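Hydrolase, putative (Plasmodium vivax, PDB 2B30) is a putative Cof-like hydrolase of the HAD superfamily that probably acts as a magnesium-dependent phosphatase, although its substrate is unknown. Local coordinates at residues 109-117 / 217-225. Numbering follows the deposited sequence.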
ATOM      1  N   THR A 109      -8.988  20.301  -2.161  1.00 32.39           N
ATOM      2  CA  THR A 109      -8.211  19.334  -2.913  1.00 31.25           C
ATOM      3  C   THR A 109      -7.024  18.898  -2.066  1.00 32.11           C
ATOM      4  O   THR A 109      -6.018  19.617  -1.943  1.00 34.17           O
ATOM      5  CB  THR A 109      -7.706  19.923  -4.240  1.00 29.14           C
ATOM      6  OG1 THR A 109      -8.817  20.273  -5.063  1.00 29.46           O
ATOM      7  CG2 THR A 109      -6.864  18.913  -4.984  1.00 31.72           C
ATOM      8  N   LEU A 110      -7.162  17.725  -1.465  1.00 31.94           N
ATOM      9  CA  LEU A 110      -6.091  17.150  -0.669  1.00 33.07           C
ATOM     10  C   LEU A 110      -5.033  16.544  -1.580  1.00 32.30           C
ATOM     11  O   LEU A 110      -3.874  16.457  -1.217  1.00 33.63           O
ATOM     12  CB  LEU A 110      -6.643  16.100   0.308  1.00 32.77           C
ATOM     13  CG  LEU A 110      -7.493  16.617   1.479  1.00 32.00           C
ATOM     14  CD1 LEU A 110      -8.098  15.474   2.315  1.00 31.23           C
ATOM     15  CD2 LEU A 110      -6.649  17.490   2.352  1.00 32.56           C
ATOM     16  N   LEU A 111      -5.428  16.149  -2.777  1.00 33.98           N
ATOM     17  CA  LEU A 111      -4.523  15.448  -3.668  1.00 33.05           C
ATOM     18  C   LEU A 111      -5.079  15.446  -5.071  1.00 32.88           C
ATOM     19  O   LEU A 111      -6.241  15.084  -5.288  1.00 30.03           O
ATOM     20  CB  LEU A 111      -4.354  14.002  -3.200  1.00 32.70           C
ATOM     21  CG  LEU A 111      -3.178  13.249  -3.822  1.00 32.92           C
ATOM     22  CD1 LEU A 111      -1.823  13.782  -3.329  1.00 28.04           C
ATOM     23  CD2 LEU A 111      -3.317  11.760  -3.508  1.00 34.31           C
ATOM     24  N   ASP A 112      -4.238  15.874  -6.005  1.00 33.80           N
ATOM     25  CA  ASP A 112      -4.500  15.784  -7.433  1.00 35.31           C
ATOM     26  C   ASP A 112      -3.214  15.295  -8.085  1.00 35.32           C
ATOM     27  O   ASP A 112      -2.391  16.100  -8.508  1.00 35.26           O
ATOM     28  CB  ASP A 112      -4.906  17.153  -7.994  1.00 36.59           C
ATOM     29  CG  ASP A 112      -5.330  17.100  -9.478  1.00 42.60           C
ATOM     30  OD1 ASP A 112      -5.006  16.117 -10.189  1.00 45.42           O
ATOM     31  OD2 ASP A 112      -5.998  18.055  -9.932  1.00 43.46           O
ATOM     32  N   GLU A 113      -3.021  13.981  -8.147  1.00 35.69           N
ATOM     33  CA  GLU A 113      -1.800  13.442  -8.751  1.00 38.04           C
ATOM     34  C   GLU A 113      -1.984  13.087 -10.223  1.00 37.59           C
ATOM     35  O   GLU A 113      -2.877  12.322 -10.573  1.00 37.84           O
ATOM     36  CB  GLU A 113      -1.289  12.230  -7.973  1.00 38.82           C
ATOM     37  CG  GLU A 113      -0.721  12.594  -6.598  1.00 42.18           C
ATOM     38  CD  GLU A 113       0.431  13.580  -6.670  1.00 41.93           C
ATOM     39  OE1 GLU A 113       1.530  13.176  -7.105  1.00 43.11           O
ATOM     40  OE2 GLU A 113       0.233  14.757  -6.297  1.00 41.10           O
ATOM     41  N   THR A 114      -1.129  13.646 -11.076  1.00 37.37           N
ATOM     42  CA  THR A 114      -1.129  13.322 -12.500  1.00 37.05           C
ATOM     43  C   THR A 114       0.101  12.514 -12.880  1.00 35.77           C
ATOM     44  O   THR A 114       1.154  12.623 -12.244  1.00 35.71           O
ATOM     45  CB  THR A 114      -1.127  14.577 -13.361  1.00 36.45           C
ATOM     46  OG1 THR A 114       0.027  15.362 -13.036  1.00 37.34           O
ATOM     47  CG2 THR A 114      -2.398  15.379 -13.134  1.00 36.84           C
ATOM     48  N   ILE A 115      -0.034  11.733 -13.947  1.00 32.29           N
ATOM     49  CA  ILE A 115       1.058  10.913 -14.426  1.00 31.51           C
ATOM     50  C   ILE A 115       2.259  11.805 -14.713  1.00 30.43           C
ATOM     51  O   ILE A 115       2.104  12.934 -15.142  1.00 33.41           O
ATOM     52  CB  ILE A 115       0.657  10.114 -15.685  1.00 31.42           C
ATOM     53  CG1 ILE A 115      -0.464   9.119 -15.352  1.00 32.81           C
ATOM     54  CG2 ILE A 115       1.850   9.358 -16.245  1.00 31.16           C
ATOM     55  CD1 ILE A 115      -1.325   8.752 -16.524  1.00 31.82           C
ATOM     56  N   GLU A 116       3.450  11.304 -14.428  1.00 31.01           N
ATOM     57  CA  GLU A 116       4.680  12.018 -14.716  1.00 32.84           C
ATOM     58  C   GLU A 116       4.769  12.268 -16.218  1.00 34.39           C
ATOM     59  O   GLU A 116       4.456  11.382 -17.018  1.00 37.18           O
ATOM     60  CB  GLU A 116       5.897  11.207 -14.247  1.00 33.33           C
ATOM     61  CG  GLU A 116       6.048  11.078 -12.730  1.00 35.33           C
ATOM     62  CD  GLU A 116       5.332   9.868 -12.118  1.00 40.52           C
ATOM     63  OE1 GLU A 116       4.486   9.227 -12.792  1.00 39.84           O
ATOM     64  OE2 GLU A 116       5.622   9.557 -10.941  1.00 44.12           O
ATOM     65  N   THR A 117       5.210  13.463 -16.600  1.00 34.76           N
ATOM     66  CA  THR A 117       5.161  13.886 -18.006  1.00 36.88           C
ATOM     67  C   THR A 117       6.094  13.080 -18.939  1.00 39.61           C
ATOM     68  O   THR A 117       5.803  12.917 -20.118  1.00 41.62           O
ATOM     69  CB  THR A 117       5.490  15.383 -18.160  1.00 35.57           C
ATOM     70  OG1 THR A 117       6.883  15.577 -17.946  1.00 33.28           O
ATOM     71  CG2 THR A 117       4.702  16.239 -17.168  1.00 35.29           C
ATOM     72  N   GLU A 217      -7.582   0.548 -16.532  1.00 39.59           N
ATOM     73  CA  GLU A 217      -7.535   1.855 -15.886  1.00 38.86           C
ATOM     74  C   GLU A 217      -6.084   2.156 -15.544  1.00 35.67           C
ATOM     75  O   GLU A 217      -5.478   1.444 -14.745  1.00 35.34           O
ATOM     76  CB  GLU A 217      -8.387   1.867 -14.616  1.00 38.34           C
ATOM     77  CG  GLU A 217      -9.867   2.104 -14.864  1.00 40.91           C
ATOM     78  CD  GLU A 217     -10.672   2.261 -13.569  1.00 46.02           C
ATOM     79  OE1 GLU A 217     -10.393   1.550 -12.564  1.00 50.32           O
ATOM     80  OE2 GLU A 217     -11.600   3.106 -13.560  1.00 55.14           O
ATOM     81  N   VAL A 218      -5.536   3.204 -16.155  1.00 34.12           N
ATOM     82  CA  VAL A 218      -4.119   3.577 -16.003  1.00 31.65           C
ATOM     83  C   VAL A 218      -3.962   4.839 -15.156  1.00 30.38           C
ATOM     84  O   VAL A 218      -4.417   5.898 -15.549  1.00 28.90           O
ATOM     85  CB  VAL A 218      -3.492   3.839 -17.374  1.00 30.00           C
ATOM     86  CG1 VAL A 218      -2.026   4.205 -17.245  1.00 32.25           C
ATOM     87  CG2 VAL A 218      -3.661   2.622 -18.252  1.00 35.03           C
ATOM     88  N   THR A 219      -3.310   4.719 -14.001  1.00 32.18           N
ATOM     89  CA  THR A 219      -3.042   5.868 -13.116  1.00 32.93           C
ATOM     90  C   THR A 219      -1.567   5.944 -12.748  1.00 33.47           C
ATOM     91  O   THR A 219      -0.792   5.043 -13.072  1.00 34.68           O
ATOM     92  CB  THR A 219      -3.875   5.796 -11.821  1.00 34.00           C
ATOM     93  OG1 THR A 219      -3.835   4.464 -11.287  1.00 37.08           O
ATOM     94  CG2 THR A 219      -5.318   6.182 -12.094  1.00 34.85           C
ATOM     95  N   LYS A 220      -1.184   7.031 -12.082  1.00 34.21           N
ATOM     96  CA  LYS A 220       0.192   7.230 -11.610  1.00 33.37           C
ATOM     97  C   LYS A 220       0.652   6.080 -10.701  1.00 32.22           C
ATOM     98  O   LYS A 220      -0.154   5.495  -9.975  1.00 32.89           O
ATOM     99  CB  LYS A 220       0.286   8.561 -10.855  1.00 33.95           C
ATOM    100  CG  LYS A 220       1.711   9.030 -10.507  1.00 34.25           C
ATOM    101  CD  LYS A 220       1.668  10.306  -9.675  1.00 33.65           C
ATOM    102  CE  LYS A 220       2.992  11.056  -9.686  1.00 36.93           C
ATOM    103  NZ  LYS A 220       2.822  12.409  -9.080  1.00 36.65           N
ATOM    104  N   LEU A 221       1.945   5.766 -10.751  1.00 30.72           N
ATOM    105  CA  LEU A 221       2.524   4.682  -9.952  1.00 30.76           C
ATOM    106  C   LEU A 221       2.517   5.033  -8.479  1.00 31.51           C
ATOM    107  O   LEU A 221       2.695   6.189  -8.117  1.00 34.17           O
ATOM    108  CB  LEU A 221       3.967   4.415 -10.386  1.00 30.15           C
ATOM    109  CG  LEU A 221       4.689   3.232  -9.722  1.00 31.76           C
ATOM    110  CD1 LEU A 221       4.120   1.914 -10.194  1.00 30.75           C
ATOM    111  CD2 LEU A 221       6.183   3.278  -9.992  1.00 31.82           C
ATOM    112  N   GLY A 222       2.332   4.030  -7.630  1.00 33.28           N
ATOM    113  CA  GLY A 222       2.394   4.223  -6.181  1.00 33.58           C
ATOM    114  C   GLY A 222       1.118   4.727  -5.530  1.00 34.43           C
ATOM    115  O   GLY A 222       1.108   5.009  -4.322  1.00 34.64           O
ATOM    116  N   HIS A 223       0.041   4.829  -6.313  1.00 34.16           N
ATOM    117  CA  HIS A 223      -1.259   5.283  -5.802  1.00 34.82           C
ATOM    118  C   HIS A 223      -2.344   4.236  -5.982  1.00 34.67           C
ATOM    119  O   HIS A 223      -2.420   3.560  -7.004  1.00 34.10           O
ATOM    120  CB  HIS A 223      -1.699   6.581  -6.500  1.00 36.18           C
ATOM    121  CG  HIS A 223      -0.812   7.747  -6.207  1.00 34.10           C
ATOM    122  ND1 HIS A 223      -0.881   8.450  -5.026  1.00 34.07           N
ATOM    123  CD2 HIS A 223       0.191   8.305  -6.923  1.00 32.46           C
ATOM    124  CE1 HIS A 223       0.038   9.399  -5.030  1.00 34.28           C
ATOM    125  NE2 HIS A 223       0.700   9.335  -6.170  1.00 33.82           N
ATOM    126  N   ASP A 224      -3.185   4.104  -4.967  1.00 35.57           N
ATOM    127  CA  ASP A 224      -4.430   3.362  -5.096  1.00 37.44           C
ATOM    128  C   ASP A 224      -5.469   3.973  -4.138  1.00 35.84           C
ATOM    129  O   ASP A 224      -5.222   5.031  -3.548  1.00 34.23           O
ATOM    130  CB  ASP A 224      -4.205   1.879  -4.828  1.00 37.82           C
ATOM    131  CG  ASP A 224      -3.933   1.601  -3.385  1.00 43.81           C
ATOM    132  OD1 ASP A 224      -2.881   2.070  -2.891  1.00 48.51           O
ATOM    133  OD2 ASP A 224      -4.776   0.934  -2.739  1.00 46.05           O
ATOM    134  N   LYS A 225      -6.627   3.332  -4.010  1.00 34.48           N
ATOM    135  CA  LYS A 225      -7.666   3.815  -3.104  1.00 33.82           C
ATOM    136  C   LYS A 225      -7.138   3.929  -1.676  1.00 32.61           C
ATOM    137  O   LYS A 225      -7.392   4.928  -1.005  1.00 34.55           O
ATOM    138  CB  LYS A 225      -8.908   2.915  -3.148  1.00 34.17           C
ATOM    139  CG  LYS A 225      -9.728   3.039  -4.437  1.00 35.13           C
ATOM    140  CD  LYS A 225     -11.026   2.230  -4.356  1.00 35.43           C
ATOM    141  CE  LYS A 225     -11.604   1.935  -5.738  1.00 33.92           C
ATOM    142  NZ  LYS A 225     -13.010   1.443  -5.671  1.00 29.81           N
TER
HETATM  143  O   HOH W   1      -2.549   9.944 -11.985  1.00 37.83           O
HETATM  144  O   HOH W   2       0.893  14.891  -9.340  1.00 45.96           O
HETATM  145  O   HOH W   3       3.177   6.814 -12.967  1.00 34.12           O
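Lys220 reaches to Glu113 in the contact's one direct hydrogen bond, a salt bridge with NZ 2.5 Å from OE1; at this resolution its shortness carries no weight. Lys220 also has the most surface buried. With CG anti to the backbone N (chi1 -170°) and the rest of the chain extended, the aliphatic part passes near-perpendicularly across the 113-116 backbone, where CD lies 3.5 Å from Thr114 O. Glu116 crosses this chain at about a right angle, its OE2 3.3 Å from Lys220 CE but 4.4 Å from NZ, beyond salt-bridge range. Bent at chi2 (-59°), Glu113 meets His223: its CB sits over one face of the imidazole and its CG is 3.6 Å from NE2. Ile115 CG1 packs 3.9 Å from Lys220 N. Water 1 links Glu113 O to Lys220 N, and water 3 joins Glu116 OE1 to Leu221 N, lying 2.7 Å from that N. The contact joins the two domains of this HAD fold: 109-112 edges the eight-stranded sheet, 216-220 belongs to the six-stranded one, and both segments belong to crossings between them. One ion pair, aliphatic contacts and water bridges thus connect the crossings, and the second carboxylate, Glu116, would probably favour a charged Lys220.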